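PDB 4NT1: accelerated cell death 11 from Arabidopsis thaliana, which transfers ceramide-1-phosphate and phytoceramide-1-phosphate selectively between membranes. Local coordinates for residues F37-L51 with L102-F116. Residues are numbered along the deposited sequence; the frame is centred on the assembly and turned at random.
Sequences FSHACSLVSPLFGCL and LLRVKRGLDMVKVLF
Gly108 O, which accepts the helical hydrogen bond from Val112 N at 3.0 Å, also lies at the edge of the Phe48 ring, near its plane, 4.0 Å from Phe48 CZ. The same ring takes the Met111 CE methyl at CE1 (3.6 Å) and has the sulfur beside its edge, SD 5.4 Å from the ring centroid, a Met-aromatic contact. Val44 and Val112 lie flank to flank, running opposite ways, with Val44 CG1 to Val112 CG2 at 3.6 Å; Leu47 CD1 crosses to Val112 and Phe116. Toward the other end, Cys41 SG touches Val105 CG1 at 3.5 Å, packs on both Leu109 methyls and lies over one face of the Phe37 ring, toward its rim. That ring extends across to helix 102-116 because CG is anti to the backbone N (chi1 173°), and its CE2 meets Leu102 CD1 at 3.6 Å. No hydrogen bond links the two segments, whose axes pass 10.7 Å apart at 55°: this is apolar packing at the centre of the all-helical GLTP fold. Arg104, one of the residues that bind the phosphorylated sphingolipid, keeps its guanidinium well clear of helix 37-51. Around the crossing, Phe18 of helix 10-25 and Tyr62 of helix 57-63 each pack on Val44 and Leu109, Tyr62 also meeting the Phe48 ring, and helix 173-199 sets Tyr183 against Val112.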
loop_
_atom_site.group_PDB
_atom_site.type_symbol
_atom_site.label_atom_id
_atom_site.label_comp_id
_atom_site.label_asym_id
_atom_site.label_seq_id
_atom_site.Cartn_x
_atom_site.Cartn_y
_atom_site.Cartn_z
ATOM N N PHE A 37 2.113 1.046 12.484
ATOM C CA PHE A 37 1.535 1.170 11.145
ATOM C C PHE A 37 2.574 1.627 10.123
ATOM O O PHE A 37 2.735 1.014 9.068
ATOM C CB PHE A 37 0.367 2.148 11.182
ATOM C CG PHE A 37 -0.200 2.481 9.829
ATOM C CD1 PHE A 37 -1.082 1.615 9.199
ATOM C CD2 PHE A 37 0.145 3.667 9.195
ATOM C CE1 PHE A 37 -1.607 1.918 7.951
ATOM C CE2 PHE A 37 -0.376 3.978 7.940
ATOM C CZ PHE A 37 -1.255 3.107 7.322
ATOM N N SER A 38 3.300 2.694 10.437
ATOM C CA SER A 38 4.244 3.235 9.457
ATOM C C SER A 38 5.377 2.244 9.158
ATOM O O SER A 38 5.802 2.097 8.004
ATOM C CB SER A 38 4.777 4.606 9.894
ATOM O OG SER A 38 5.583 4.501 11.059
ATOM N N HIS A 39 5.846 1.546 10.191
ATOM C CA HIS A 39 6.853 0.505 10.006
ATOM C C HIS A 39 6.371 -0.624 9.082
ATOM O O HIS A 39 7.119 -1.088 8.216
ATOM C CB HIS A 39 7.289 -0.078 11.357
ATOM C CG HIS A 39 8.190 0.825 12.146
ATOM N ND1 HIS A 39 8.981 0.369 13.179
ATOM C CD2 HIS A 39 8.416 2.159 12.060
ATOM C CE1 HIS A 39 9.661 1.382 13.690
ATOM N NE2 HIS A 39 9.341 2.477 13.024
ATOM N N ALA A 40 5.131 -1.068 9.268
ATOM C CA ALA A 40 4.567 -2.116 8.411
ATOM C C ALA A 40 4.496 -1.648 6.963
ATOM O O ALA A 40 4.837 -2.382 6.037
ATOM C CB ALA A 40 3.190 -2.525 8.903
ATOM N N CYS A 41 4.047 -0.414 6.774
ATOM C CA CYS A 41 3.980 0.164 5.443
ATOM C C CYS A 41 5.361 0.222 4.792
ATOM O O CYS A 41 5.483 0.060 3.573
ATOM C CB CYS A 41 3.346 1.552 5.496
ATOM S SG CYS A 41 1.576 1.520 5.912
ATOM N N SER A 42 6.394 0.434 5.602
ATOM C CA SER A 42 7.751 0.520 5.078
ATOM C C SER A 42 8.246 -0.834 4.570
ATOM O O SER A 42 9.107 -0.898 3.700
ATOM C CB SER A 42 8.710 1.109 6.115
ATOM O OG SER A 42 9.980 1.370 5.540
ATOM N N LEU A 43 7.683 -1.920 5.089
ATOM C CA LEU A 43 8.072 -3.244 4.595
ATOM C C LEU A 43 7.596 -3.464 3.161
ATOM O O LEU A 43 8.161 -4.272 2.419
ATOM C CB LEU A 43 7.539 -4.350 5.503
ATOM C CG LEU A 43 8.063 -4.345 6.941
ATOM C CD1 LEU A 43 7.319 -5.391 7.784
ATOM C CD2 LEU A 43 9.572 -4.578 6.978
ATOM N N VAL A 44 6.548 -2.744 2.784
ATOM C CA VAL A 44 5.982 -2.839 1.443
ATOM C C VAL A 44 6.750 -1.984 0.424
ATOM O O VAL A 44 6.783 -2.302 -0.763
ATOM C CB VAL A 44 4.497 -2.409 1.454
ATOM C CG1 VAL A 44 3.939 -2.353 0.038
ATOM C CG2 VAL A 44 3.667 -3.357 2.319
ATOM N N SER A 45 7.387 -0.914 0.890
ATOM C CA SER A 45 8.036 0.033 -0.033
ATOM C C SER A 45 8.920 -0.607 -1.115
ATOM O O SER A 45 8.858 -0.207 -2.277
ATOM C CB SER A 45 8.837 1.095 0.733
ATOM O OG SER A 45 7.986 1.886 1.538
ATOM N N PRO A 46 9.764 -1.581 -0.743
ATOM C CA PRO A 46 10.696 -2.102 -1.751
ATOM C C PRO A 46 10.016 -2.881 -2.872
ATOM O O PRO A 46 10.640 -3.102 -3.906
ATOM C CB PRO A 46 11.617 -3.036 -0.942
ATOM C CG PRO A 46 11.448 -2.604 0.493
ATOM C CD PRO A 46 10.025 -2.147 0.596
ATOM N N LEU A 47 8.762 -3.286 -2.694
ATOM C CA LEU A 47 8.073 -4.000 -3.763
ATOM C C LEU A 47 7.955 -3.153 -5.030
ATOM O O LEU A 47 8.044 -3.676 -6.138
ATOM C CB LEU A 47 6.681 -4.462 -3.323
ATOM C CG LEU A 47 6.589 -5.400 -2.124
ATOM C CD1 LEU A 47 5.127 -5.641 -1.769
ATOM C CD2 LEU A 47 7.311 -6.726 -2.383
ATOM N N PHE A 48 7.746 -1.849 -4.874
ATOM C CA PHE A 48 7.569 -0.996 -6.048
ATOM C C PHE A 48 8.832 -0.976 -6.901
ATOM O O PHE A 48 8.762 -1.010 -8.130
ATOM C CB PHE A 48 7.142 0.415 -5.651
ATOM C CG PHE A 48 5.777 0.474 -5.036
ATOM C CD1 PHE A 48 4.644 0.457 -5.831
ATOM C CD2 PHE A 48 5.626 0.533 -3.661
ATOM C CE1 PHE A 48 3.386 0.506 -5.270
ATOM C CE2 PHE A 48 4.372 0.574 -3.090
ATOM C CZ PHE A 48 3.247 0.564 -3.900
ATOM N N GLY A 49 9.988 -0.950 -6.243
ATOM C CA GLY A 49 11.255 -0.969 -6.946
ATOM C C GLY A 49 11.422 -2.273 -7.697
ATOM O O GLY A 49 11.968 -2.297 -8.798
ATOM N N CYS A 50 10.942 -3.360 -7.094
ATOM C CA CYS A 50 10.980 -4.670 -7.725
ATOM C C CYS A 50 10.266 -4.681 -9.069
ATOM O O CYS A 50 10.714 -5.350 -9.993
ATOM C CB CYS A 50 10.368 -5.737 -6.813
ATOM S SG CYS A 50 11.391 -6.167 -5.394
ATOM N N LEU A 51 9.158 -3.952 -9.173
ATOM C CA LEU A 51 8.356 -3.936 -10.397
ATOM C C LEU A 51 9.002 -3.145 -11.538
ATOM O O LEU A 51 8.599 -3.271 -12.697
ATOM C CB LEU A 51 6.961 -3.384 -10.116
ATOM C CG LEU A 51 6.187 -4.159 -9.054
ATOM C CD1 LEU A 51 4.829 -3.514 -8.806
ATOM C CD2 LEU A 51 6.028 -5.601 -9.503
ATOM N N LEU A 102 -1.285 10.015 4.909
ATOM C CA LEU A 102 -2.009 8.776 5.185
ATOM C C LEU A 102 -2.848 8.316 3.995
ATOM O O LEU A 102 -2.857 7.126 3.664
ATOM C CB LEU A 102 -2.893 8.913 6.431
ATOM C CG LEU A 102 -3.698 7.660 6.798
ATOM C CD1 LEU A 102 -2.781 6.456 7.098
ATOM C CD2 LEU A 102 -4.615 7.934 7.981
ATOM N N LEU A 103 -3.574 9.246 3.372
ATOM C CA LEU A 103 -4.392 8.903 2.221
ATOM C C LEU A 103 -3.517 8.343 1.098
ATOM O O LEU A 103 -3.882 7.364 0.444
ATOM C CB LEU A 103 -5.197 10.119 1.753
ATOM C CG LEU A 103 -6.165 9.918 0.592
ATOM C CD1 LEU A 103 -7.144 8.800 0.910
ATOM C CD2 LEU A 103 -6.900 11.224 0.314
ATOM N N ARG A 104 -2.363 8.960 0.868
ATOM C CA ARG A 104 -1.453 8.468 -0.164
ATOM C C ARG A 104 -0.916 7.066 0.160
ATOM O O ARG A 104 -0.849 6.188 -0.722
ATOM C CB ARG A 104 -0.296 9.444 -0.408
ATOM C CG ARG A 104 -0.620 10.516 -1.450
ATOM C CD ARG A 104 -1.200 11.760 -0.823
ATOM N NE ARG A 104 -1.650 12.709 -1.837
ATOM C CZ ARG A 104 -2.921 13.052 -2.028
ATOM N NH1 ARG A 104 -3.243 13.923 -2.973
ATOM N NH2 ARG A 104 -3.874 12.538 -1.262
ATOM N N VAL A 105 -0.564 6.846 1.422
ATOM C CA VAL A 105 -0.075 5.540 1.850
ATOM C C VAL A 105 -1.168 4.483 1.679
ATOM O O VAL A 105 -0.921 3.400 1.154
ATOM C CB VAL A 105 0.449 5.576 3.291
ATOM C CG1 VAL A 105 0.689 4.161 3.796
ATOM C CG2 VAL A 105 1.738 6.390 3.347
ATOM N N LYS A 106 -2.387 4.815 2.080
ATOM C CA LYS A 106 -3.506 3.886 1.897
ATOM C C LYS A 106 -3.601 3.407 0.440
ATOM O O LYS A 106 -3.811 2.213 0.173
ATOM C CB LYS A 106 -4.821 4.543 2.325
ATOM C CG LYS A 106 -6.032 3.595 2.353
ATOM C CD LYS A 106 -6.738 3.513 1.012
ATOM C CE LYS A 106 -7.252 4.894 0.578
ATOM N NZ LYS A 106 -8.267 4.765 -0.511
ATOM N N ARG A 107 -3.451 4.327 -0.507
ATOM C CA ARG A 107 -3.556 3.948 -1.914
ATOM C C ARG A 107 -2.488 2.928 -2.312
ATOM O O ARG A 107 -2.762 1.985 -3.066
ATOM C CB ARG A 107 -3.511 5.186 -2.820
ATOM C CG ARG A 107 -4.750 6.054 -2.695
ATOM C CD ARG A 107 -4.568 7.390 -3.386
ATOM N NE ARG A 107 -5.752 8.230 -3.227
ATOM C CZ ARG A 107 -5.770 9.543 -3.427
ATOM N NH1 ARG A 107 -4.662 10.180 -3.798
ATOM N NH2 ARG A 107 -6.903 10.215 -3.268
ATOM N N GLY A 108 -1.269 3.110 -1.814
ATOM C CA GLY A 108 -0.213 2.150 -2.076
ATOM C C GLY A 108 -0.532 0.756 -1.545
ATOM O O GLY A 108 -0.313 -0.249 -2.226
ATOM N N LEU A 109 -1.043 0.692 -0.315
ATOM C CA LEU A 109 -1.418 -0.593 0.277
ATOM C C LEU A 109 -2.487 -1.263 -0.564
ATOM O O LEU A 109 -2.471 -2.482 -0.748
ATOM C CB LEU A 109 -1.954 -0.411 1.692
ATOM C CG LEU A 109 -0.981 0.160 2.713
ATOM C CD1 LEU A 109 -1.692 0.385 4.047
ATOM C CD2 LEU A 109 0.259 -0.740 2.887
ATOM N N ASP A 110 -3.421 -0.460 -1.064
ATOM C CA ASP A 110 -4.511 -0.964 -1.891
ATOM C C ASP A 110 -3.965 -1.462 -3.230
ATOM O O ASP A 110 -4.342 -2.542 -3.689
ATOM C CB ASP A 110 -5.562 0.147 -2.087
ATOM C CG ASP A 110 -6.925 -0.378 -2.511
ATOM O OD1 ASP A 110 -7.180 -1.591 -2.379
ATOM O OD2 ASP A 110 -7.752 0.448 -2.973
ATOM N N MET A 111 -3.055 -0.712 -3.853
ATOM C CA MET A 111 -2.485 -1.189 -5.118
ATOM C C MET A 111 -1.776 -2.540 -4.951
ATOM O O MET A 111 -1.884 -3.415 -5.808
ATOM C CB MET A 111 -1.521 -0.178 -5.753
ATOM C CG MET A 111 -1.304 -0.455 -7.274
ATOM S SD MET A 111 0.355 -0.055 -7.857
ATOM C CE MET A 111 1.281 -1.526 -7.396
ATOM N N VAL A 112 -1.036 -2.695 -3.860
ATOM C CA VAL A 112 -0.346 -3.953 -3.594
ATOM C C VAL A 112 -1.370 -5.062 -3.357
ATOM O O VAL A 112 -1.224 -6.166 -3.881
ATOM C CB VAL A 112 0.665 -3.846 -2.433
ATOM C CG1 VAL A 112 1.289 -5.229 -2.131
ATOM C CG2 VAL A 112 1.770 -2.841 -2.777
ATOM N N LYS A 113 -2.419 -4.762 -2.599
ATOM C CA LYS A 113 -3.486 -5.738 -2.400
ATOM C C LYS A 113 -4.060 -6.241 -3.732
ATOM O O LYS A 113 -4.228 -7.444 -3.918
ATOM C CB LYS A 113 -4.626 -5.169 -1.550
ATOM C CG LYS A 113 -5.745 -6.187 -1.305
ATOM C CD LYS A 113 -6.976 -5.583 -0.657
ATOM C CE LYS A 113 -7.874 -4.928 -1.670
ATOM N NZ LYS A 113 -9.297 -5.284 -1.407
ATOM N N VAL A 114 -4.376 -5.323 -4.646
ATOM C CA VAL A 114 -4.946 -5.713 -5.945
ATOM C C VAL A 114 -3.914 -6.436 -6.790
ATOM O O VAL A 114 -4.219 -7.429 -7.449
ATOM C CB VAL A 114 -5.487 -4.499 -6.733
ATOM C CG1 VAL A 114 -5.971 -4.928 -8.137
ATOM C CG2 VAL A 114 -6.607 -3.825 -5.955
ATOM N N LEU A 115 -2.686 -5.932 -6.774
ATOM C CA LEU A 115 -1.595 -6.622 -7.445
ATOM C C LEU A 115 -1.526 -8.097 -7.019
ATOM O O LEU A 115 -1.501 -9.000 -7.868
ATOM C CB LEU A 115 -0.264 -5.932 -7.147
ATOM C CG LEU A 115 0.943 -6.697 -7.679
ATOM C CD1 LEU A 115 0.922 -6.674 -9.207
ATOM C CD2 LEU A 115 2.215 -6.055 -7.162
ATOM N N PHE A 116 -1.490 -8.341 -5.706
ATOM C CA PHE A 116 -1.447 -9.704 -5.179
ATOM C C PHE A 116 -2.678 -10.534 -5.583
ATOM O O PHE A 116 -2.556 -11.691 -5.998
ATOM C CB PHE A 116 -1.285 -9.694 -3.648
ATOM C CG PHE A 116 0.110 -9.358 -3.181
ATOM C CD1 PHE A 116 1.101 -8.991 -4.085
ATOM C CD2 PHE A 116 0.433 -9.407 -1.832
ATOM C CE1 PHE A 116 2.389 -8.680 -3.651
ATOM C CE2 PHE A 116 1.720 -9.107 -1.396
ATOM C CZ PHE A 116 2.695 -8.746 -2.305
#